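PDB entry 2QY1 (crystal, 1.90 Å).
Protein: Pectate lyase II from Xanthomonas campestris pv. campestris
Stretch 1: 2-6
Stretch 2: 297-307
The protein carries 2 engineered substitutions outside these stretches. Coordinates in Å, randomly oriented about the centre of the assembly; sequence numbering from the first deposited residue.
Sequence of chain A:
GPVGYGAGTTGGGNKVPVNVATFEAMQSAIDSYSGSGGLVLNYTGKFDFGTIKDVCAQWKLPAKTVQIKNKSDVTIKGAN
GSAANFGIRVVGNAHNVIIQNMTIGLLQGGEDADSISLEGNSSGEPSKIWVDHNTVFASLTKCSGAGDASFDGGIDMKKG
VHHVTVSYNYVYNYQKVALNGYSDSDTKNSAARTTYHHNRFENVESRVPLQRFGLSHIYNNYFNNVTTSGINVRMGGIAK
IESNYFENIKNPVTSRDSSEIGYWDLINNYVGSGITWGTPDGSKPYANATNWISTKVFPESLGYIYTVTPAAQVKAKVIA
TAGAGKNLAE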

ATOM      1  N   PRO A   2       9.911  11.644  -4.119  1.00 24.74           N
ATOM      2  CA  PRO A   2       9.890  10.212  -3.816  1.00 24.35           C
ATOM      3  C   PRO A   2      11.286   9.601  -3.719  1.00 23.88           C
ATOM      4  O   PRO A   2      12.186   9.971  -4.479  1.00 23.85           O
ATOM      5  CB  PRO A   2       9.130   9.609  -5.005  1.00 24.34           C
ATOM      6  CG  PRO A   2       9.263  10.602  -6.094  1.00 24.60           C
ATOM      7  CD  PRO A   2       9.293  11.937  -5.424  1.00 24.75           C
ATOM      8  N   VAL A   3      11.451   8.680  -2.775  1.00 23.23           N
ATOM      9  CA  VAL A   3      12.686   7.920  -2.629  1.00 22.69           C
ATOM     10  C   VAL A   3      12.384   6.449  -2.908  1.00 22.43           C
ATOM     11  O   VAL A   3      11.380   5.919  -2.441  1.00 22.31           O
ATOM     12  CB  VAL A   3      13.297   8.094  -1.211  1.00 22.65           C
ATOM     13  CG1 VAL A   3      14.537   7.219  -1.033  1.00 22.63           C
ATOM     14  CG2 VAL A   3      13.642   9.558  -0.951  1.00 22.39           C
ATOM     15  N   GLY A   4      13.244   5.795  -3.680  1.00 22.20           N
ATOM     16  CA  GLY A   4      13.063   4.376  -3.970  1.00 21.95           C
ATOM     17  C   GLY A   4      12.737   4.115  -5.425  1.00 21.94           C
ATOM     18  O   GLY A   4      13.079   4.916  -6.295  1.00 21.50           O
ATOM     19  N   TYR A   5      12.069   2.994  -5.691  1.00 21.85           N
ATOM     20  CA  TYR A   5      11.726   2.613  -7.063  1.00 22.00           C
ATOM     21  C   TYR A   5      10.780   3.606  -7.752  1.00 22.11           C
ATOM     22  O   TYR A   5      10.750   3.688  -8.983  1.00 22.00           O
ATOM     23  CB  TYR A   5      11.147   1.199  -7.115  1.00 21.99           C
ATOM     24  CG  TYR A   5      12.172   0.084  -7.023  1.00 22.01           C
ATOM     25  CD1 TYR A   5      13.179  -0.051  -7.983  1.00 21.92           C
ATOM     26  CD2 TYR A   5      12.115  -0.857  -5.996  1.00 21.76           C
ATOM     27  CE1 TYR A   5      14.117  -1.083  -7.906  1.00 22.43           C
ATOM     28  CE2 TYR A   5      13.045  -1.896  -5.913  1.00 22.42           C
ATOM     29  CZ  TYR A   5      14.040  -2.001  -6.870  1.00 22.16           C
ATOM     30  OH  TYR A   5      14.958  -3.024  -6.791  1.00 22.55           O
ATOM     31  N   GLY A   6      10.023   4.360  -6.955  1.00 22.12           N
ATOM     32  CA  GLY A   6       9.142   5.404  -7.484  1.00 22.17           C
ATOM     33  C   GLY A   6       9.821   6.755  -7.656  1.00 22.18           C
ATOM     34  O   GLY A   6       9.155   7.750  -7.944  1.00 22.24           O
ATOM     35  N   VAL A 297      20.236 -13.430  -0.985  1.00 24.95           N
ATOM     36  CA  VAL A 297      20.816 -12.107  -1.179  1.00 25.10           C
ATOM     37  C   VAL A 297      20.034 -11.383  -2.281  1.00 25.03           C
ATOM     38  O   VAL A 297      19.655 -11.992  -3.285  1.00 25.12           O
ATOM     39  CB  VAL A 297      22.344 -12.179  -1.489  1.00 25.11           C
ATOM     40  CG1 VAL A 297      22.624 -12.904  -2.810  1.00 25.59           C
ATOM     41  CG2 VAL A 297      22.973 -10.790  -1.484  1.00 25.35           C
ATOM     42  N   PHE A 298      19.767 -10.097  -2.071  1.00 24.98           N
ATOM     43  CA  PHE A 298      19.095  -9.281  -3.077  1.00 24.86           C
ATOM     44  C   PHE A 298      19.913  -9.322  -4.373  1.00 24.97           C
ATOM     45  O   PHE A 298      21.085  -8.944  -4.376  1.00 25.02           O
ATOM     46  CB  PHE A 298      18.911  -7.852  -2.571  1.00 24.72           C
ATOM     47  CG  PHE A 298      17.862  -7.078  -3.310  1.00 24.49           C
ATOM     48  CD1 PHE A 298      16.507  -7.297  -3.065  1.00 24.02           C
ATOM     49  CD2 PHE A 298      18.224  -6.118  -4.246  1.00 24.24           C
ATOM     50  CE1 PHE A 298      15.533  -6.574  -3.748  1.00 23.58           C
ATOM     51  CE2 PHE A 298      17.257  -5.392  -4.936  1.00 23.95           C
ATOM     52  CZ  PHE A 298      15.910  -5.621  -4.685  1.00 24.00           C
ATOM     53  N   PRO A 299      19.295  -9.795  -5.474  1.00 25.07           N
ATOM     54  CA  PRO A 299      20.028 -10.243  -6.668  1.00 25.09           C
ATOM     55  C   PRO A 299      20.658  -9.141  -7.529  1.00 25.15           C
ATOM     56  O   PRO A 299      21.506  -9.438  -8.372  1.00 25.25           O
ATOM     57  CB  PRO A 299      18.958 -10.988  -7.469  1.00 25.13           C
ATOM     58  CG  PRO A 299      17.684 -10.318  -7.090  1.00 24.95           C
ATOM     59  CD  PRO A 299      17.834  -9.920  -5.648  1.00 24.96           C
ATOM     60  N   GLU A 300      20.252  -7.892  -7.320  1.00 25.18           N
ATOM     61  CA  GLU A 300      20.757  -6.782  -8.130  1.00 25.10           C
ATOM     62  C   GLU A 300      20.831  -5.470  -7.355  1.00 24.91           C
ATOM     63  O   GLU A 300      20.292  -5.352  -6.253  1.00 24.80           O
ATOM     64  CB  GLU A 300      19.897  -6.602  -9.388  1.00 25.14           C
ATOM     65  CG  GLU A 300      18.457  -6.170  -9.113  1.00 25.26           C
ATOM     66  CD  GLU A 300      17.626  -6.055 -10.377  1.00 25.30           C
ATOM     67  OE1 GLU A 300      16.834  -5.097 -10.479  1.00 25.50           O
ATOM     68  OE2 GLU A 300      17.762  -6.920 -11.268  1.00 25.86           O
ATOM     69  N   SER A 301      21.507  -4.488  -7.945  1.00 24.63           N
ATOM     70  CA  SER A 301      21.545  -3.143  -7.392  1.00 24.46           C
ATOM     71  C   SER A 301      20.135  -2.561  -7.378  1.00 24.26           C
ATOM     72  O   SER A 301      19.359  -2.771  -8.315  1.00 24.14           O
ATOM     73  CB  SER A 301      22.480  -2.253  -8.215  1.00 24.54           C
ATOM     74  OG  SER A 301      22.496  -0.927  -7.715  1.00 24.81           O
ATOM     75  N   LEU A 302      19.805  -1.849  -6.303  1.00 24.03           N
ATOM     76  CA  LEU A 302      18.528  -1.148  -6.205  1.00 23.88           C
ATOM     77  C   LEU A 302      18.444  -0.055  -7.263  1.00 23.84           C
ATOM     78  O   LEU A 302      17.371   0.211  -7.809  1.00 23.95           O
ATOM     79  CB  LEU A 302      18.337  -0.559  -4.804  1.00 23.79           C
ATOM     80  CG  LEU A 302      18.027  -1.549  -3.678  1.00 23.77           C
ATOM     81  CD1 LEU A 302      18.338  -0.931  -2.324  1.00 23.55           C
ATOM     82  CD2 LEU A 302      16.572  -2.015  -3.733  1.00 23.62           C
ATOM     83  N   GLY A 303      19.588   0.560  -7.554  1.00 23.66           N
ATOM     84  CA  GLY A 303      19.680   1.582  -8.589  1.00 23.53           C
ATOM     85  C   GLY A 303      19.199   2.939  -8.121  1.00 23.48           C
ATOM     86  O   GLY A 303      18.922   3.817  -8.941  1.00 23.30           O
ATOM     87  N   TYR A 304      19.091   3.106  -6.803  1.00 23.39           N
ATOM     88  CA  TYR A 304      18.727   4.391  -6.207  1.00 23.34           C
ATOM     89  C   TYR A 304      19.409   4.642  -4.864  1.00 23.65           C
ATOM     90  O   TYR A 304      19.889   3.711  -4.208  1.00 23.43           O
ATOM     91  CB  TYR A 304      17.204   4.539  -6.077  1.00 23.13           C
ATOM     92  CG  TYR A 304      16.509   3.490  -5.232  1.00 22.48           C
ATOM     93  CD1 TYR A 304      15.742   2.488  -5.828  1.00 22.44           C
ATOM     94  CD2 TYR A 304      16.592   3.514  -3.837  1.00 22.57           C
ATOM     95  CE1 TYR A 304      15.087   1.530  -5.061  1.00 21.97           C
ATOM     96  CE2 TYR A 304      15.943   2.555  -3.058  1.00 22.23           C
ATOM     97  CZ  TYR A 304      15.190   1.570  -3.679  1.00 22.41           C
ATOM     98  OH  TYR A 304      14.537   0.627  -2.917  1.00 22.30           O
ATOM     99  N   ILE A 305      19.432   5.914  -4.472  1.00 23.95           N
ATOM    100  CA  ILE A 305      20.030   6.354  -3.215  1.00 24.31           C
ATOM    101  C   ILE A 305      18.939   6.532  -2.160  1.00 24.52           C
ATOM    102  O   ILE A 305      17.862   7.050  -2.458  1.00 24.56           O
ATOM    103  CB  ILE A 305      20.799   7.693  -3.409  1.00 24.35           C
ATOM    104  CG1 ILE A 305      21.817   7.592  -4.563  1.00 24.74           C
ATOM    105  CG2 ILE A 305      21.449   8.158  -2.102  1.00 24.33           C
ATOM    106  CD1 ILE A 305      22.933   6.566  -4.370  1.00 25.71           C
ATOM    107  N   TYR A 306      19.221   6.098  -0.931  1.00 24.71           N
ATOM    108  CA  TYR A 306      18.268   6.236   0.175  1.00 25.07           C
ATOM    109  C   TYR A 306      18.956   6.454   1.524  1.00 25.33           C
ATOM    110  O   TYR A 306      20.048   5.940   1.761  1.00 25.42           O
ATOM    111  CB  TYR A 306      17.317   5.030   0.232  1.00 24.85           C
ATOM    112  CG  TYR A 306      17.977   3.694   0.525  1.00 24.88           C
ATOM    113  CD1 TYR A 306      18.669   2.996  -0.469  1.00 24.46           C
ATOM    114  CD2 TYR A 306      17.885   3.115   1.791  1.00 24.69           C
ATOM    115  CE1 TYR A 306      19.269   1.767  -0.200  1.00 24.43           C
ATOM    116  CE2 TYR A 306      18.477   1.886   2.064  1.00 24.63           C
ATOM    117  CZ  TYR A 306      19.168   1.218   1.067  1.00 24.55           C
ATOM    118  OH  TYR A 306      19.751   0.001   1.343  1.00 24.59           O
ATOM    119  N   THR A 307      18.307   7.229   2.391  1.00 25.78           N
ATOM    120  CA  THR A 307      18.810   7.498   3.739  1.00 26.24           C
ATOM    121  C   THR A 307      18.030   6.681   4.760  1.00 25.96           C
ATOM    122  O   THR A 307      16.811   6.825   4.887  1.00 26.14           O
ATOM    123  CB  THR A 307      18.721   9.006   4.096  1.00 26.39           C
ATOM    124  OG1 THR A 307      19.507   9.766   3.170  1.00 27.73           O
ATOM    125  CG2 THR A 307      19.236   9.269   5.509  1.00 26.97           C
TER
HETATM  126  O   HOH W   1      15.732   7.319  -4.269  1.00 15.14           O
HETATM  127  O   HOH W   2      16.676  -2.975  -8.819  1.00 20.25           O

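What does the aromatic core of this contact look like? Two tyrosines and a glycine make most of it. The CA-to-CB bond of Tyr304 points toward the N-terminal stretch, and its chi1 of 59° (p) brings the ring up beneath Gly4 and beside Tyr5. Gly4 CA lies 3.4 Å from the centroid of the Tyr304 ring, only 6° off the ring normal, so a backbone CH sits squarely over the aromatic face; the closest atom pair is Gly4 C and Tyr304 CD1, 3.4 Å apart. The same ring presents its edge to Tyr5. The two ring centroids are 5.1 Å apart and the planes meet at 83°, an edge-to-face pair in which Tyr304 CE1 stands over one face of Tyr5, 3.8 Å from Tyr5 CG. One tyrosine thus offers its face to the backbone of one residue and its edge to the side chain of the next.

Why does glycine suit position 4? Its phi and psi, 113° and -155°, would jam a CB against the carbonyl oxygen of the preceding residue, and this by itself calls for glycine. An ideal CB would point away from the other stretch and lie 4.0 Å from Tyr304 CZ, so the backbone conformation, rather than a collision with the ring, makes the case. With no side chain, the residue is buried with its CA laid directly on the tyrosine.

Which further packing contacts extend this core? Tyr5 leaves its backbone sideways, but with chi1 at -78° (m) its end comes nearer the second stretch, and it has the largest area covered there, 93 Å² of a contact that buries 322 Å² in all. Tyr5 CZ lies 4.0 Å from Leu302 CD2, a methyl brought within reach by the m,t rotamer of a leucine that also starts out sideways. Beyond it, Tyr5 OH approaches the edge of the Phe298 ring, 3.5 Å from Phe298 CZ. At the other end, Val3, with chi1 at 176° (t), packs CG1 3.8 Å from Tyr306 CB. Tyr306 starts toward the first stretch but its end leads away, so valine meets the base of that side chain, while Tyr306 OH is hydrogen-bonded elsewhere in the structure.

How are polar groups accommodated when no direct hydrogen bond crosses between the stretches? Two waters do the linking. Water 1 accepts from Gly4 N at 3.0 Å and donates to Ile305 O at 2.8 Å, joining the two backbones in place of a direct bond. The CA-to-CB bond of Ile305 points away from the first stretch, and its carbonyl makes the link to the water. Water 2 lies 2.7 Å from Tyr5 OH, to which it is hydrogen-bonded, and 2.7 Å from both Glu300 OE1 and Ser301 O. Tyrosine suits position 5 on both counts: its ring packs against Tyr304 and Leu302 and its hydroxyl reaches this water.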